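Long-range contact in uncharacterized protein (Enterococcus faecalis, PDB 3CLQ), which is of unknown function but belongs to the AllG family, named for a subunit of oxamate carbamoyltransferase, and may have a related role: residues B[95-100]-B[277-282]. Numbering follows the deposited sequence.
Sequences PCHEHD and NHWFTG
A short 3-10 turn after strand 92-95 meets the lead-in to strand 280-283, an outermost strand of a four-stranded antiparallel sheet, and the join is a worked example of how one carboxylate can tie a loop to a sheet through an indole. Glu98 is the side chain of that turn that reaches both Asn277 and Trp279. From CB, which lies beside the amide of Asn277, the chain leaves with CG anti to the carbonyl carbon (chi1 -67°). Glu98 CG rests on the amide, 3.5 Å from Asn277 CG. Beyond this point the chain is fully extended, and the carboxylate runs over the amide of Asn277 almost parallel to it, the two flat groups stacked with their planes 6° apart. Glu98 CD lies 3.8 Å from Trp279 NE1, and OE2 stays on the side of the Asn277 amide. OE1 accepts a hydrogen bond from Trp279 through its anti lone pair, the one pointing away from OE2. The bond is short and nearly straight, 2.8 Å from Trp279 NE1 to Glu98 OE1 with an angle of 163° at the hydrogen. OE1 lies close to the indole plane, and the carboxylate is itself nearly coplanar with the ring; the bond helps to hold the turn of the ring. The indole N-H is thus satisfied by a group that is probably charged. Both Glu98 and Trp279 also touch Pro52, and Thr259 and Cys261 of strand 257-263 lie against the indole. Further round the same ring edge, where the imidazole crosses the indole at about a right angle, His97 CB meets Trp279 CH2 at 3.6 Å, in the ring plane.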
loop_
_atom_site.group_PDB
_atom_site.type_symbol
_atom_site.label_atom_id
_atom_site.label_comp_id
_atom_site.label_asym_id
_atom_site.label_seq_id
_atom_site.Cartn_x
_atom_site.Cartn_y
_atom_site.Cartn_z
ATOM N N PRO B 95 -7.047 32.233 8.570
ATOM C CA PRO B 95 -7.146 30.796 8.279
ATOM C C PRO B 95 -6.524 30.389 6.949
ATOM O O PRO B 95 -6.578 31.138 5.965
ATOM C CB PRO B 95 -8.661 30.545 8.236
ATOM C CG PRO B 95 -9.279 31.687 8.968
ATOM C CD PRO B 95 -8.371 32.864 8.704
ATOM N N CYS B 96 -5.953 29.191 6.921
ATOM C CA CYS B 96 -5.519 28.598 5.687
ATOM C C CYS B 96 -6.632 28.630 4.670
ATOM O O CYS B 96 -6.397 28.851 3.473
ATOM C CB CYS B 96 -5.132 27.154 5.917
ATOM S SG CYS B 96 -3.745 26.985 6.998
ATOM N N HIS B 97 -7.848 28.379 5.126
ATOM C CA HIS B 97 -8.915 28.241 4.166
ATOM C C HIS B 97 -9.149 29.478 3.349
ATOM O O HIS B 97 -9.585 29.386 2.207
ATOM C CB HIS B 97 -10.180 27.740 4.802
ATOM C CG HIS B 97 -10.371 26.280 4.606
ATOM N ND1 HIS B 97 -10.028 25.354 5.563
ATOM C CD2 HIS B 97 -10.805 25.578 3.534
ATOM C CE1 HIS B 97 -10.277 24.142 5.101
ATOM N NE2 HIS B 97 -10.746 24.250 3.871
ATOM N N GLU B 98 -8.808 30.631 3.909
ATOM C CA GLU B 98 -9.046 31.883 3.237
ATOM C C GLU B 98 -7.896 32.297 2.337
ATOM O O GLU B 98 -7.926 33.370 1.736
ATOM C CB GLU B 98 -9.340 32.956 4.254
ATOM C CG GLU B 98 -10.629 32.732 4.971
ATOM C CD GLU B 98 -11.003 33.922 5.797
ATOM O OE1 GLU B 98 -11.948 33.797 6.602
ATOM O OE2 GLU B 98 -10.343 34.979 5.645
ATOM N N HIS B 99 -6.899 31.423 2.236
ATOM C CA HIS B 99 -5.800 31.592 1.289
ATOM C C HIS B 99 -5.624 30.332 0.469
ATOM O O HIS B 99 -4.516 29.984 0.061
ATOM C CB HIS B 99 -4.512 31.923 2.021
ATOM C CG HIS B 99 -4.550 33.246 2.708
ATOM N ND1 HIS B 99 -4.084 34.402 2.120
ATOM C CD2 HIS B 99 -5.023 33.607 3.923
ATOM C CE1 HIS B 99 -4.239 35.414 2.954
ATOM N NE2 HIS B 99 -4.808 34.958 4.055
ATOM N N ASP B 100 -6.729 29.632 0.249
ATOM C CA ASP B 100 -6.717 28.478 -0.626
ATOM C C ASP B 100 -5.741 27.436 -0.121
ATOM O O ASP B 100 -5.197 26.669 -0.906
ATOM C CB ASP B 100 -6.378 28.913 -2.065
ATOM C CG ASP B 100 -7.498 29.745 -2.696
ATOM O OD1 ASP B 100 -8.649 29.626 -2.217
ATOM O OD2 ASP B 100 -7.251 30.511 -3.653
ATOM N N ASN B 277 -16.007 33.480 1.948
ATOM C CA ASN B 277 -15.491 33.105 3.257
ATOM C C ASN B 277 -16.527 33.355 4.350
ATOM O O ASN B 277 -16.186 33.731 5.462
ATOM C CB ASN B 277 -14.162 33.816 3.542
ATOM C CG ASN B 277 -13.051 33.391 2.571
ATOM O OD1 ASN B 277 -12.997 32.242 2.136
ATOM N ND2 ASN B 277 -12.158 34.317 2.243
ATOM N N HIS B 278 -17.797 33.155 4.008
ATOM C CA HIS B 278 -18.890 33.165 4.984
ATOM C C HIS B 278 -18.842 31.878 5.833
ATOM O O HIS B 278 -19.029 30.775 5.320
ATOM C CB HIS B 278 -20.243 33.301 4.280
ATOM C CG HIS B 278 -21.311 33.883 5.150
ATOM N ND1 HIS B 278 -21.773 33.252 6.292
ATOM C CD2 HIS B 278 -21.990 35.054 5.068
ATOM C CE1 HIS B 278 -22.702 33.997 6.864
ATOM N NE2 HIS B 278 -22.856 35.092 6.137
ATOM N N TRP B 279 -18.573 32.031 7.130
ATOM C CA TRP B 279 -18.309 30.892 8.015
ATOM C C TRP B 279 -19.497 30.628 8.923
ATOM O O TRP B 279 -20.109 31.556 9.406
ATOM C CB TRP B 279 -17.109 31.189 8.921
ATOM C CG TRP B 279 -15.813 31.205 8.239
ATOM C CD1 TRP B 279 -15.139 32.294 7.798
ATOM C CD2 TRP B 279 -15.007 30.066 7.900
ATOM N NE1 TRP B 279 -13.960 31.917 7.206
ATOM C CE2 TRP B 279 -13.856 30.550 7.254
ATOM C CE3 TRP B 279 -15.149 28.685 8.080
ATOM C CZ2 TRP B 279 -12.846 29.696 6.783
ATOM C CZ3 TRP B 279 -14.152 27.851 7.620
ATOM C CH2 TRP B 279 -13.015 28.357 6.976
ATOM N N PHE B 280 -19.802 29.364 9.169
ATOM C CA PHE B 280 -20.789 28.999 10.162
ATOM C C PHE B 280 -20.071 28.215 11.226
ATOM O O PHE B 280 -19.370 27.253 10.919
ATOM C CB PHE B 280 -21.895 28.176 9.522
ATOM C CG PHE B 280 -22.680 28.950 8.515
ATOM C CD1 PHE B 280 -23.730 29.750 8.915
ATOM C CD2 PHE B 280 -22.338 28.915 7.173
ATOM C CE1 PHE B 280 -24.444 30.490 7.984
ATOM C CE2 PHE B 280 -23.049 29.656 6.237
ATOM C CZ PHE B 280 -24.104 30.443 6.644
ATOM N N THR B 281 -20.254 28.624 12.474
ATOM C CA THR B 281 -19.357 28.257 13.559
ATOM C C THR B 281 -20.094 27.701 14.762
ATOM O O THR B 281 -21.164 28.198 15.163
ATOM C CB THR B 281 -18.543 29.487 14.031
ATOM O OG1 THR B 281 -19.427 30.603 14.298
ATOM C CG2 THR B 281 -17.521 29.869 12.971
ATOM N N GLY B 282 -19.528 26.662 15.354
ATOM C CA GLY B 282 -20.066 26.167 16.607
ATOM C C GLY B 282 -18.909 25.770 17.483
ATOM O O GLY B 282 -17.758 25.950 17.109
#